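Annexin B22 (Schistosoma mansoni, PDB 4MDU) binds acidic phospholipid membranes in a calcium-dependent manner, aggregates liposomes when calcium is present, and takes part in worm reproduction and host-parasite interaction. Local coordinates at residues B[293-298]-B[328-333]; B[310-315]-B[341-346]; B[40-45]-B[75-80]; B[62-67]-B[352-357]. One frame throughout, in Å; residues are numbered along the deposited sequence.

Contact 1: B[293-298]-B[328-333]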
loop_
_atom_site.group_PDB
_atom_site.type_symbol
_atom_site.label_atom_id
_atom_site.label_comp_id
_atom_site.label_asym_id
_atom_site.label_seq_id
_atom_site.Cartn_x
_atom_site.Cartn_y
_atom_site.Cartn_z
ATOM N N LEU B 293 4.571 15.168 6.144
ATOM C CA LEU B 293 4.647 13.710 6.033
ATOM C C LEU B 293 4.002 13.000 7.214
ATOM O O LEU B 293 3.225 12.072 7.035
ATOM C CB LEU B 293 6.104 13.225 5.927
ATOM C CG LEU B 293 6.260 11.696 6.109
ATOM C CD1 LEU B 293 5.802 10.929 4.887
ATOM C CD2 LEU B 293 7.710 11.330 6.424
ATOM N N ILE B 294 4.348 13.412 8.426
ATOM C CA ILE B 294 3.802 12.742 9.592
ATOM C C ILE B 294 2.345 13.203 9.853
ATOM O O ILE B 294 1.543 12.456 10.407
ATOM C CB ILE B 294 4.713 12.896 10.819
ATOM C CG1 ILE B 294 6.123 12.410 10.472
ATOM C CG2 ILE B 294 4.185 12.074 11.996
ATOM C CD1 ILE B 294 7.101 12.534 11.612
ATOM N N ALA B 295 1.997 14.412 9.422
ATOM C CA ALA B 295 0.602 14.858 9.565
ATOM C C ALA B 295 -0.273 13.948 8.735
ATOM O O ALA B 295 -1.342 13.547 9.174
ATOM C CB ALA B 295 0.420 16.328 9.143
ATOM N N GLU B 296 0.207 13.589 7.544
ATOM C CA GLU B 296 -0.526 12.667 6.673
ATOM C C GLU B 296 -0.562 11.261 7.255
ATOM O O GLU B 296 -1.572 10.574 7.172
ATOM C CB GLU B 296 0.082 12.631 5.269
ATOM C CG GLU B 296 0.094 13.979 4.600
ATOM C CD GLU B 296 0.942 13.987 3.353
ATOM O OE1 GLU B 296 1.221 12.887 2.824
ATOM O OE2 GLU B 296 1.332 15.092 2.911
ATOM N N TRP B 297 0.547 10.832 7.842
ATOM C CA TRP B 297 0.559 9.538 8.506
ATOM C C TRP B 297 -0.497 9.487 9.607
ATOM O O TRP B 297 -1.237 8.516 9.733
ATOM C CB TRP B 297 1.929 9.256 9.118
ATOM C CG TRP B 297 2.988 8.862 8.143
ATOM C CD1 TRP B 297 2.860 8.718 6.790
ATOM C CD2 TRP B 297 4.356 8.543 8.453
ATOM N NE1 TRP B 297 4.071 8.349 6.236
ATOM C CE2 TRP B 297 4.999 8.220 7.235
ATOM C CE3 TRP B 297 5.095 8.504 9.646
ATOM C CZ2 TRP B 297 6.345 7.854 7.170
ATOM C CZ3 TRP B 297 6.435 8.126 9.587
ATOM C CH2 TRP B 297 7.047 7.811 8.351
ATOM N N LEU B 298 -0.531 10.528 10.427
ATOM C CA LEU B 298 -1.516 10.610 11.489
ATOM C C LEU B 298 -2.943 10.574 10.910
ATOM O O LEU B 298 -3.789 9.814 11.378
ATOM C CB LEU B 298 -1.262 11.865 12.325
ATOM C CG LEU B 298 -0.071 11.743 13.280
ATOM C CD1 LEU B 298 0.399 13.100 13.775
ATOM C CD2 LEU B 298 -0.458 10.845 14.453
ATOM N N MET B 328 1.540 19.254 14.329
ATOM C CA MET B 328 0.188 19.748 14.580
ATOM C C MET B 328 -0.133 20.956 13.690
ATOM O O MET B 328 -1.202 21.016 13.084
ATOM C CB MET B 328 -0.002 20.081 16.060
ATOM C CG MET B 328 -0.213 18.838 16.929
ATOM S SD MET B 328 0.049 19.148 18.687
ATOM C CE MET B 328 -1.038 20.531 18.977
ATOM N N ASP B 329 0.800 21.897 13.585
ATOM C CA ASP B 329 0.581 23.055 12.713
ATOM C C ASP B 329 0.350 22.618 11.277
ATOM O O ASP B 329 -0.607 23.054 10.633
ATOM C CB ASP B 329 1.749 24.021 12.782
ATOM C CG ASP B 329 1.912 24.631 14.158
ATOM O OD1 ASP B 329 1.019 24.448 15.005
ATOM O OD2 ASP B 329 2.938 25.295 14.394
ATOM N N ALA B 330 1.221 21.742 10.781
ATOM C CA ALA B 330 1.080 21.219 9.426
ATOM C C ALA B 330 -0.265 20.514 9.252
ATOM O O ALA B 330 -0.930 20.666 8.233
ATOM C CB ALA B 330 2.218 20.277 9.093
ATOM N N TYR B 331 -0.660 19.735 10.249
ATOM C CA TYR B 331 -1.909 19.022 10.141
ATOM C C TYR B 331 -3.096 19.963 9.867
ATOM O O TYR B 331 -3.908 19.711 8.983
ATOM C CB TYR B 331 -2.182 18.186 11.381
ATOM C CG TYR B 331 -3.352 17.273 11.150
ATOM C CD1 TYR B 331 -4.659 17.760 11.215
ATOM C CD2 TYR B 331 -3.164 15.931 10.844
ATOM C CE1 TYR B 331 -5.743 16.930 10.992
ATOM C CE2 TYR B 331 -4.244 15.088 10.624
ATOM C CZ TYR B 331 -5.532 15.604 10.689
ATOM O OH TYR B 331 -6.600 14.787 10.458
ATOM N N GLU B 332 -3.189 21.051 10.616
ATOM C CA GLU B 332 -4.309 21.970 10.442
ATOM C C GLU B 332 -4.252 22.735 9.116
ATOM O O GLU B 332 -5.281 22.993 8.501
ATOM C CB GLU B 332 -4.430 22.940 11.613
ATOM C CG GLU B 332 -5.529 23.952 11.363
ATOM C CD GLU B 332 -6.064 24.594 12.619
ATOM O OE1 GLU B 332 -5.291 24.772 13.579
ATOM O OE2 GLU B 332 -7.270 24.929 12.637
ATOM N N SER B 333 -3.050 23.105 8.692
ATOM C CA SER B 333 -2.852 23.698 7.375
ATOM C C SER B 333 -3.421 22.799 6.298
ATOM O O SER B 333 -4.115 23.250 5.393
ATOM C CB SER B 333 -1.357 23.883 7.081
ATOM O OG SER B 333 -0.814 24.959 7.819
#
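Ala-295 and Tyr-331 carry this contact, and each side chain meets the backbone of the other. The methyl of Ala-295 points toward the other helix. Its CB sits 3.7 Å from Tyr-331 CA and 3.9 Å from Tyr-331 CB. Tyr-331 brings the edge of its ring, not a face, to the alanine. Its CG is anti to the backbone N (chi1 -170°), which swings the ring alongside segment 293-298. One ring edge then lies next to the carbonyl of Ala-295, with Tyr-331 CD2 3.4 Å from Ala-295 O. That oxygen lies near the ring plane, so it faces aromatic C-H groups and not the pi cloud. Both segments belong to the predicted fourth annexin repeat. In the annexin fold four helices form a bundle and the third of the five in sequence lies across them; here that third helix is 324-335, and it rests on helix 290-301. The small alanine lets the two helices come close, with the CA atoms of Ala-295 and Tyr-331 4.9 Å apart. Ala-330 adds a second methyl beside the first, its CB 4.3 Å from Ala-295 CB. The far end of the tyrosine is fixed outside these segments. Its OH is hydrogen-bonded to ND1 of His-299, one turn further along helix 290-301. The same ring also packs on Met-302, a calcium-site residue, and on Leu-339 of helix 339-346.

Contact 2: B[310-315]-B[341-346]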
loop_
_atom_site.group_PDB
_atom_site.type_symbol
_atom_site.label_atom_id
_atom_site.label_comp_id
_atom_site.label_asym_id
_atom_site.label_seq_id
_atom_site.Cartn_x
_atom_site.Cartn_y
_atom_site.Cartn_z
ATOM N N TYR B 310 -2.372 0.481 16.186
ATOM C CA TYR B 310 -1.539 1.177 17.160
ATOM C C TYR B 310 -0.846 2.400 16.611
ATOM O O TYR B 310 -0.197 3.125 17.365
ATOM C CB TYR B 310 -0.501 0.223 17.737
ATOM C CG TYR B 310 -1.011 -0.570 18.902
ATOM C CD1 TYR B 310 -0.477 -0.389 20.165
ATOM C CD2 TYR B 310 -2.037 -1.487 18.745
ATOM C CE1 TYR B 310 -0.938 -1.111 21.247
ATOM C CE2 TYR B 310 -2.515 -2.212 19.824
ATOM C CZ TYR B 310 -1.957 -2.023 21.075
ATOM O OH TYR B 310 -2.411 -2.739 22.162
ATOM N N ALA B 311 -1.008 2.648 15.310
ATOM C CA ALA B 311 -0.263 3.712 14.635
ATOM C C ALA B 311 -0.487 5.099 15.237
ATOM O O ALA B 311 0.472 5.839 15.487
ATOM C CB ALA B 311 -0.551 3.712 13.118
ATOM N N LEU B 312 -1.749 5.437 15.489
ATOM C CA LEU B 312 -2.086 6.754 16.014
ATOM C C LEU B 312 -1.388 7.031 17.322
ATOM O O LEU B 312 -0.753 8.080 17.491
ATOM C CB LEU B 312 -3.602 6.906 16.206
ATOM C CG LEU B 312 -4.026 8.224 16.858
ATOM C CD1 LEU B 312 -3.576 9.436 16.048
ATOM C CD2 LEU B 312 -5.559 8.254 17.040
ATOM N N MET B 313 -1.517 6.100 18.264
ATOM C CA MET B 313 -0.881 6.286 19.565
ATOM C C MET B 313 0.661 6.150 19.474
ATOM O O MET B 313 1.380 6.872 20.162
ATOM C CB MET B 313 -1.511 5.374 20.651
ATOM C CG MET B 313 -1.183 3.887 20.567
ATOM S SD MET B 313 -1.876 2.898 21.932
ATOM C CE MET B 313 -3.331 2.254 21.135
ATOM N N ARG B 314 1.164 5.257 18.616
ATOM C CA ARG B 314 2.622 5.146 18.443
ATOM C C ARG B 314 3.204 6.475 17.967
ATOM O O ARG B 314 4.153 7.002 18.551
ATOM C CB ARG B 314 2.991 4.032 17.468
ATOM C CG ARG B 314 4.516 3.957 17.187
ATOM C CD ARG B 314 4.912 2.699 16.401
ATOM N NE ARG B 314 4.181 2.578 15.146
ATOM C CZ ARG B 314 3.221 1.686 14.916
ATOM N NH1 ARG B 314 2.889 0.793 15.845
ATOM N NH2 ARG B 314 2.597 1.675 13.747
ATOM N N LEU B 315 2.593 7.046 16.936
ATOM C CA LEU B 315 3.068 8.305 16.380
ATOM C C LEU B 315 3.031 9.442 17.392
ATOM O O LEU B 315 4.022 10.161 17.565
ATOM C CB LEU B 315 2.298 8.658 15.114
ATOM C CG LEU B 315 2.683 7.733 13.956
ATOM C CD1 LEU B 315 1.736 7.913 12.809
ATOM C CD2 LEU B 315 4.174 7.935 13.509
ATOM N N ASN B 341 -8.695 18.029 17.316
ATOM C CA ASN B 341 -10.096 17.707 17.047
ATOM C C ASN B 341 -10.259 16.431 16.228
ATOM O O ASN B 341 -11.242 15.720 16.394
ATOM C CB ASN B 341 -10.850 18.870 16.375
ATOM C CG ASN B 341 -11.156 20.009 17.338
ATOM O OD1 ASN B 341 -11.397 19.799 18.532
ATOM N ND2 ASN B 341 -11.143 21.227 16.818
ATOM N N ALA B 342 -9.312 16.137 15.333
ATOM C CA ALA B 342 -9.425 14.903 14.545
ATOM C C ALA B 342 -9.275 13.711 15.482
ATOM O O ALA B 342 -9.969 12.704 15.355
ATOM C CB ALA B 342 -8.385 14.853 13.455
ATOM N N VAL B 343 -8.385 13.858 16.452
ATOM C CA VAL B 343 -8.081 12.770 17.370
ATOM C C VAL B 343 -9.270 12.523 18.289
ATOM O O VAL B 343 -9.646 11.374 18.553
ATOM C CB VAL B 343 -6.782 13.054 18.182
ATOM C CG1 VAL B 343 -6.643 12.062 19.348
ATOM C CG2 VAL B 343 -5.567 12.980 17.251
ATOM N N LYS B 344 -9.864 13.610 18.761
ATOM C CA LYS B 344 -11.067 13.534 19.596
ATOM C C LYS B 344 -12.209 12.883 18.840
ATOM O O LYS B 344 -12.990 12.118 19.412
ATOM C CB LYS B 344 -11.488 14.919 20.077
ATOM C CG LYS B 344 -10.572 15.503 21.146
ATOM C CD LYS B 344 -11.022 16.906 21.516
ATOM C CE LYS B 344 -10.187 17.502 22.635
ATOM N NZ LYS B 344 -10.760 18.847 23.025
ATOM N N ASP B 345 -12.294 13.153 17.544
ATOM C CA ASP B 345 -13.364 12.543 16.755
ATOM C C ASP B 345 -13.168 11.057 16.480
ATOM O O ASP B 345 -14.138 10.345 16.273
ATOM C CB ASP B 345 -13.588 13.302 15.453
ATOM C CG ASP B 345 -14.196 14.673 15.686
ATOM O OD1 ASP B 345 -14.595 14.957 16.839
ATOM O OD2 ASP B 345 -14.282 15.465 14.724
ATOM N N ASP B 346 -11.924 10.587 16.492
ATOM C CA ASP B 346 -11.636 9.208 16.115
ATOM C C ASP B 346 -11.528 8.286 17.323
ATOM O O ASP B 346 -11.576 7.068 17.178
ATOM C CB ASP B 346 -10.337 9.132 15.298
ATOM C CG ASP B 346 -10.059 7.730 14.777
ATOM O OD1 ASP B 346 -10.728 7.334 13.807
ATOM O OD2 ASP B 346 -9.182 7.020 15.333
#
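Leu-312 meets Val-343 and Asp-346, which lie one turn apart on the same face of helix 339-346. The contact belongs to the helical bundle of the fourth annexin repeat, as predicted from sequence. It joins helix 311-320 to helix 339-346. The two backbones stay well apart, with Leu-312 CA 8.6 Å from Val-343 CA, and side chains bridge the gap. Leu-312 has the largest share of the buried surface. A chi1 of 175° extends it away from its own backbone N and carries both methyls across, where they serve two partners. One branch, CD1, meets Val-343 CG2 at 4.2 Å, a plain apolar touch. The other branch, CD2, passes beside the carboxylate of Asp-346. The leucine and the aspartate run antiparallel, side by side, each coming from its own helix. Leu-298 and Ser-301 of helix 290-301 also pack on Leu-312, and Met-302 lies against it from a loop. This apolar packing thus borders a calcium site. Asp-346 is a ligand of two calcium ions in this protein, and the present crystal is of the calcium-free form. Here its OD1 is hydrogen-bonded to the backbone N of Gly-304, another residue of the site. That bond ties the last turn of helix 339-346 to the calcium-binding loop. The second carboxylate oxygen turns to the leucine, with Asp-346 OD2 4.2 Å from Leu-312 CD2.

Contact 3: B[40-45]-B[75-80]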
loop_
_atom_site.group_PDB
_atom_site.type_symbol
_atom_site.label_atom_id
_atom_site.label_comp_id
_atom_site.label_asym_id
_atom_site.label_seq_id
_atom_site.Cartn_x
_atom_site.Cartn_y
_atom_site.Cartn_z
ATOM N N ALA B 40 8.803 11.766 43.358
ATOM C CA ALA B 40 7.568 12.512 43.597
ATOM C C ALA B 40 6.459 12.046 42.657
ATOM O O ALA B 40 5.310 11.885 43.065
ATOM C CB ALA B 40 7.799 14.003 43.448
ATOM N N ASP B 41 6.805 11.823 41.394
ATOM C CA ASP B 41 5.830 11.315 40.437
ATOM C C ASP B 41 5.395 9.905 40.799
ATOM O O ASP B 41 4.207 9.576 40.745
ATOM C CB ASP B 41 6.398 11.358 39.021
ATOM C CG ASP B 41 6.336 12.741 38.428
ATOM O OD1 ASP B 41 5.412 13.488 38.806
ATOM O OD2 ASP B 41 7.198 13.077 37.597
ATOM N N ALA B 42 6.374 9.075 41.153
ATOM C CA ALA B 42 6.104 7.726 41.645
ATOM C C ALA B 42 5.076 7.758 42.774
ATOM O O ALA B 42 4.085 7.031 42.737
ATOM C CB ALA B 42 7.405 7.051 42.118
ATOM N N GLU B 43 5.326 8.600 43.777
ATOM C CA GLU B 43 4.420 8.727 44.914
ATOM C C GLU B 43 3.026 9.057 44.427
ATOM O O GLU B 43 2.060 8.395 44.798
ATOM C CB GLU B 43 4.882 9.818 45.885
ATOM C CG GLU B 43 5.934 9.376 46.894
ATOM C CD GLU B 43 6.106 10.372 48.036
ATOM O OE1 GLU B 43 5.381 11.390 48.060
ATOM O OE2 GLU B 43 6.966 10.135 48.914
ATOM N N ARG B 44 2.931 10.087 43.591
ATOM C CA ARG B 44 1.640 10.539 43.082
ATOM C C ARG B 44 0.900 9.448 42.314
ATOM O O ARG B 44 -0.309 9.261 42.498
ATOM C CB ARG B 44 1.789 11.802 42.229
ATOM C CG ARG B 44 2.201 13.019 43.034
ATOM C CD ARG B 44 2.105 14.298 42.216
ATOM N NE ARG B 44 2.913 15.376 42.784
ATOM C CZ ARG B 44 4.125 15.708 42.349
ATOM N NH1 ARG B 44 4.673 15.047 41.334
ATOM N NH2 ARG B 44 4.789 16.703 42.925
ATOM N N LEU B 45 1.617 8.725 41.458
ATOM C CA LEU B 45 1.002 7.608 40.758
ATOM C C LEU B 45 0.499 6.608 41.784
ATOM O O LEU B 45 -0.637 6.135 41.710
ATOM C CB LEU B 45 1.983 6.950 39.790
ATOM C CG LEU B 45 2.324 7.816 38.569
ATOM C CD1 LEU B 45 3.502 7.252 37.771
ATOM C CD2 LEU B 45 1.083 8.011 37.690
ATOM N N CYS B 75 9.292 4.525 36.491
ATOM C CA CYS B 75 9.216 3.078 36.686
ATOM C C CYS B 75 10.227 2.615 37.738
ATOM O O CYS B 75 9.873 1.920 38.693
ATOM C CB CYS B 75 9.486 2.338 35.373
ATOM S SG CYS B 75 8.158 2.442 34.169
ATOM N N GLN B 76 11.484 3.002 37.547
ATOM C CA GLN B 76 12.558 2.591 38.440
ATOM C C GLN B 76 12.283 3.060 39.866
ATOM O O GLN B 76 12.303 2.267 40.811
ATOM C CB GLN B 76 13.894 3.148 37.958
ATOM C CG GLN B 76 15.063 2.794 38.862
ATOM C CD GLN B 76 16.316 3.590 38.542
ATOM O OE1 GLN B 76 16.288 4.822 38.494
ATOM N NE2 GLN B 76 17.422 2.889 38.319
ATOM N N SER B 77 12.013 4.352 40.012
ATOM C CA SER B 77 11.801 4.931 41.322
ATOM C C SER B 77 10.658 4.222 42.034
ATOM O O SER B 77 10.771 3.861 43.202
ATOM C CB SER B 77 11.513 6.426 41.200
ATOM O OG SER B 77 11.136 6.963 42.454
ATOM N N TYR B 78 9.562 4.010 41.317
ATOM C CA TYR B 78 8.399 3.325 41.866
ATOM C C TYR B 78 8.733 1.891 42.281
ATOM O O TYR B 78 8.160 1.360 43.235
ATOM C CB TYR B 78 7.274 3.344 40.832
ATOM C CG TYR B 78 5.944 2.730 41.252
ATOM C CD1 TYR B 78 5.720 1.363 41.124
ATOM C CD2 TYR B 78 4.903 3.519 41.709
ATOM C CE1 TYR B 78 4.512 0.795 41.468
ATOM C CE2 TYR B 78 3.677 2.961 42.058
ATOM C CZ TYR B 78 3.492 1.593 41.935
ATOM O OH TYR B 78 2.290 1.013 42.276
ATOM N N LYS B 79 9.666 1.270 41.565
ATOM C CA LYS B 79 10.041 -0.116 41.833
ATOM C C LYS B 79 10.783 -0.210 43.163
ATOM O O LYS B 79 10.403 -0.976 44.043
ATOM C CB LYS B 79 10.909 -0.661 40.696
ATOM C CG LYS B 79 11.121 -2.170 40.714
ATOM C CD LYS B 79 9.876 -2.912 40.250
ATOM C CE LYS B 79 10.137 -4.404 40.115
ATOM N N SER B 80 11.837 0.586 43.304
ATOM C CA SER B 80 12.611 0.626 44.535
ATOM C C SER B 80 11.751 1.072 45.712
ATOM O O SER B 80 11.949 0.628 46.846
ATOM C CB SER B 80 13.776 1.593 44.383
ATOM O OG SER B 80 13.300 2.923 44.359
#
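Ser-77 O, the carbonyl oxygen of a residue that touches Ala-42, accepts a hydrogen bond of 2.9 Å from Ser-80 OG. The donor is tilted 28° from the carbonyl plane. The hydroxyl of Ser-77 itself faces the other segment, and its OG lies 3.7 Å from the methyl carbon CB of Ala-42. That methyl points toward helix 68-82 and meets two successive residues, since it also lies 3.9 Å from Tyr-78 CB. The segments lie in the predicted first annexin repeat. Helix 68-82, the third of the repeat's five in sequence, crosses over helix 38-48 here, and the alanine permits a close approach. The Tyr-78 ring is set edge-on to the backbone of helix 38-48. Ala-42 O lies in the ring plane at that edge, 3.7 Å from Tyr-78 CD2. Beyond the contact, Tyr-78 OH is hydrogen-bonded to Asp-89 OD2 of helix 86-93. The ring also packs on Met-49, a calcium-site residue, and meets the ring of Tyr-82. On helix 38-48 itself, Arg-44 NH1 forms a salt bridge of 3.1 Å with Asp-41 OD1, which lies in the guanidinium plane.

Contact 4: B[62-67]-B[352-357]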
loop_
_atom_site.group_PDB
_atom_site.type_symbol
_atom_site.label_atom_id
_atom_site.label_comp_id
_atom_site.label_asym_id
_atom_site.label_seq_id
_atom_site.Cartn_x
_atom_site.Cartn_y
_atom_site.Cartn_z
ATOM N N ILE B 62 0.383 12.820 34.448
ATOM C CA ILE B 62 1.794 12.624 34.748
ATOM C C ILE B 62 2.461 11.942 33.550
ATOM O O ILE B 62 3.259 12.555 32.834
ATOM C CB ILE B 62 1.984 11.763 36.014
ATOM C CG1 ILE B 62 1.505 12.504 37.259
ATOM C CG2 ILE B 62 3.439 11.372 36.199
ATOM C CD1 ILE B 62 1.708 11.687 38.526
ATOM N N LEU B 63 2.099 10.678 33.335
ATOM C CA LEU B 63 2.735 9.814 32.350
ATOM C C LEU B 63 2.685 10.367 30.934
ATOM O O LEU B 63 3.671 10.274 30.205
ATOM C CB LEU B 63 2.120 8.414 32.405
ATOM C CG LEU B 63 2.369 7.658 33.713
ATOM C CD1 LEU B 63 1.570 6.361 33.752
ATOM C CD2 LEU B 63 3.870 7.390 33.896
ATOM N N ALA B 64 1.552 10.953 30.546
ATOM C CA ALA B 64 1.418 11.575 29.226
ATOM C C ALA B 64 1.984 13.007 29.170
ATOM O O ALA B 64 1.849 13.703 28.151
ATOM C CB ALA B 64 -0.038 11.557 28.768
ATOM N N ARG B 65 2.588 13.450 30.267
ATOM C CA ARG B 65 3.321 14.722 30.279
ATOM C C ARG B 65 4.820 14.579 30.607
ATOM O O ARG B 65 5.460 15.544 31.007
ATOM C CB ARG B 65 2.673 15.714 31.242
ATOM C CG ARG B 65 1.242 16.155 30.849
ATOM C CD ARG B 65 1.173 16.659 29.397
ATOM N NE ARG B 65 2.177 17.679 29.121
ATOM C CZ ARG B 65 2.670 17.942 27.914
ATOM N NH1 ARG B 65 2.238 17.271 26.849
ATOM N NH2 ARG B 65 3.600 18.882 27.768
ATOM N N ARG B 66 5.373 13.385 30.429
ATOM C CA ARG B 66 6.806 13.143 30.666
ATOM C C ARG B 66 7.451 12.492 29.442
ATOM O O ARG B 66 6.783 11.785 28.695
ATOM C CB ARG B 66 7.004 12.227 31.882
ATOM C CG ARG B 66 6.339 12.708 33.185
ATOM C CD ARG B 66 7.122 13.843 33.880
ATOM N NE ARG B 66 6.527 14.152 35.183
ATOM C CZ ARG B 66 5.554 15.045 35.368
ATOM N NH1 ARG B 66 5.095 15.744 34.331
ATOM N NH2 ARG B 66 5.043 15.247 36.583
ATOM N N THR B 67 8.751 12.709 29.238
ATOM C CA THR B 67 9.433 12.047 28.141
ATOM C C THR B 67 9.618 10.585 28.509
ATOM O O THR B 67 9.446 10.196 29.675
ATOM C CB THR B 67 10.825 12.615 27.926
ATOM O OG1 THR B 67 11.643 12.244 29.039
ATOM C CG2 THR B 67 10.785 14.125 27.817
ATOM N N ARG B 352 -8.670 8.438 24.563
ATOM C CA ARG B 352 -8.760 9.747 23.912
ATOM C C ARG B 352 -8.085 10.816 24.769
ATOM O O ARG B 352 -7.276 11.621 24.287
ATOM C CB ARG B 352 -10.230 10.131 23.677
ATOM C CG ARG B 352 -10.465 11.634 23.493
ATOM C CD ARG B 352 -11.750 11.911 22.739
ATOM N NE ARG B 352 -12.928 11.532 23.510
ATOM C CZ ARG B 352 -14.169 11.566 23.033
ATOM N NH1 ARG B 352 -14.386 11.986 21.787
ATOM N NH2 ARG B 352 -15.190 11.196 23.806
ATOM N N ARG B 353 -8.418 10.804 26.052
ATOM C CA ARG B 353 -7.912 11.798 26.981
ATOM C C ARG B 353 -6.391 11.717 27.053
ATOM O O ARG B 353 -5.700 12.738 27.034
ATOM C CB ARG B 353 -8.532 11.576 28.358
ATOM C CG ARG B 353 -8.276 12.689 29.358
ATOM C CD ARG B 353 -9.134 13.934 29.070
ATOM N NE ARG B 353 -8.244 15.072 28.982
ATOM C CZ ARG B 353 -8.114 15.870 27.931
ATOM N NH1 ARG B 353 -8.871 15.732 26.849
ATOM N NH2 ARG B 353 -7.242 16.857 27.999
ATOM N N THR B 354 -5.871 10.498 27.119
ATOM C CA THR B 354 -4.424 10.301 27.130
ATOM C C THR B 354 -3.776 10.896 25.883
ATOM O O THR B 354 -2.796 11.618 25.982
ATOM C CB THR B 354 -4.043 8.817 27.233
ATOM O OG1 THR B 354 -4.619 8.242 28.415
ATOM C CG2 THR B 354 -2.516 8.677 27.288
ATOM N N LEU B 355 -4.333 10.607 24.709
ATOM C CA LEU B 355 -3.780 11.147 23.467
ATOM C C LEU B 355 -3.795 12.673 23.467
ATOM O O LEU B 355 -2.837 13.309 23.015
ATOM C CB LEU B 355 -4.547 10.624 22.255
ATOM C CG LEU B 355 -4.606 9.103 22.066
ATOM C CD1 LEU B 355 -5.258 8.780 20.743
ATOM C CD2 LEU B 355 -3.205 8.469 22.133
ATOM N N CYS B 356 -4.884 13.259 23.968
ATOM C CA CYS B 356 -5.012 14.719 23.995
ATOM C C CYS B 356 -3.943 15.345 24.884
ATOM O O CYS B 356 -3.408 16.409 24.574
ATOM C CB CYS B 356 -6.428 15.135 24.458
ATOM S SG CYS B 356 -7.675 14.712 23.210
ATOM N N VAL B 357 -3.631 14.682 25.989
ATOM C CA VAL B 357 -2.664 15.216 26.930
ATOM C C VAL B 357 -1.252 15.155 26.334
ATOM O O VAL B 357 -0.467 16.068 26.507
ATOM C CB VAL B 357 -2.740 14.475 28.259
ATOM C CG1 VAL B 357 -1.535 14.799 29.157
ATOM C CG2 VAL B 357 -4.036 14.835 28.949
#
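The guanidinium group of Arg-65 presents its edge to the carbonyl of Val-357. Arg-65 NH1 donates a hydrogen bond of 3.0 Å to Val-357 O, with an N-H...O angle of 144°. The donor lies in the carbonyl plane, but the oxygen sits 23° out of the guanidinium plane. The arginine gets there by folding: chi2 and chi3 are both -52°, which curls the chain back over Val-357. Its aliphatic part crosses the valine obliquely and comes unusually close to it, Arg-65 CD being 3.3 Å from Val-357 CG1, a short approach that may reflect the model. Arg-65 NH2 is bound as well, to the backbone O of Thr-29, so two carbonyls fix the rotation of the group. The methyl of Ala-64 points toward the helix beside the arginine. Its CB touches Val-357 CG1 at 3.6 Å and also reaches Thr-354 CG2 at 4.1 Å. Thr-354 OG1 is turned to its own helix and bonds to Asp-350 O. A type I beta turn from Leu-63 to Arg-66 presents Ala-64 and Arg-65 together. The contact joins the first and fourth annexin repeats, a pair that packs closely in the annexin fold. Helix 349-358 lies here against the end of helix 56-63, where Ile-60 and Asn-61 also touch Val-357, while helix 96-106 packs on Thr-354 through Phe-98, Val-101 and Leu-105.

Contacts 1 and 3 are equivalent joints in two repeats, with centres about 35 Å apart. Each brings a tyrosine to within about 4 Å (side chains) of a calcium-site methionine, Met-302 in contact 1 and Met-49 in contact 3. Contact 2, in the repeat of contact 1, holds the calcium ligand Asp-346, about 8 Å (side chains) from Tyr-331; the two contacts touch where Leu-298 CD2 meets Leu-312 CD1 at 3.8 Å. Contact 4 closes the ring between first and last repeats and encloses contacts 1 and 2 along the chain. It meets contact 2 through Leu-355 CD1, 3.8 Å from Val-343 CG1. It is tied to contact 3 by a 2.7 Å salt bridge from Arg-66 NE to Asp-41 OD2.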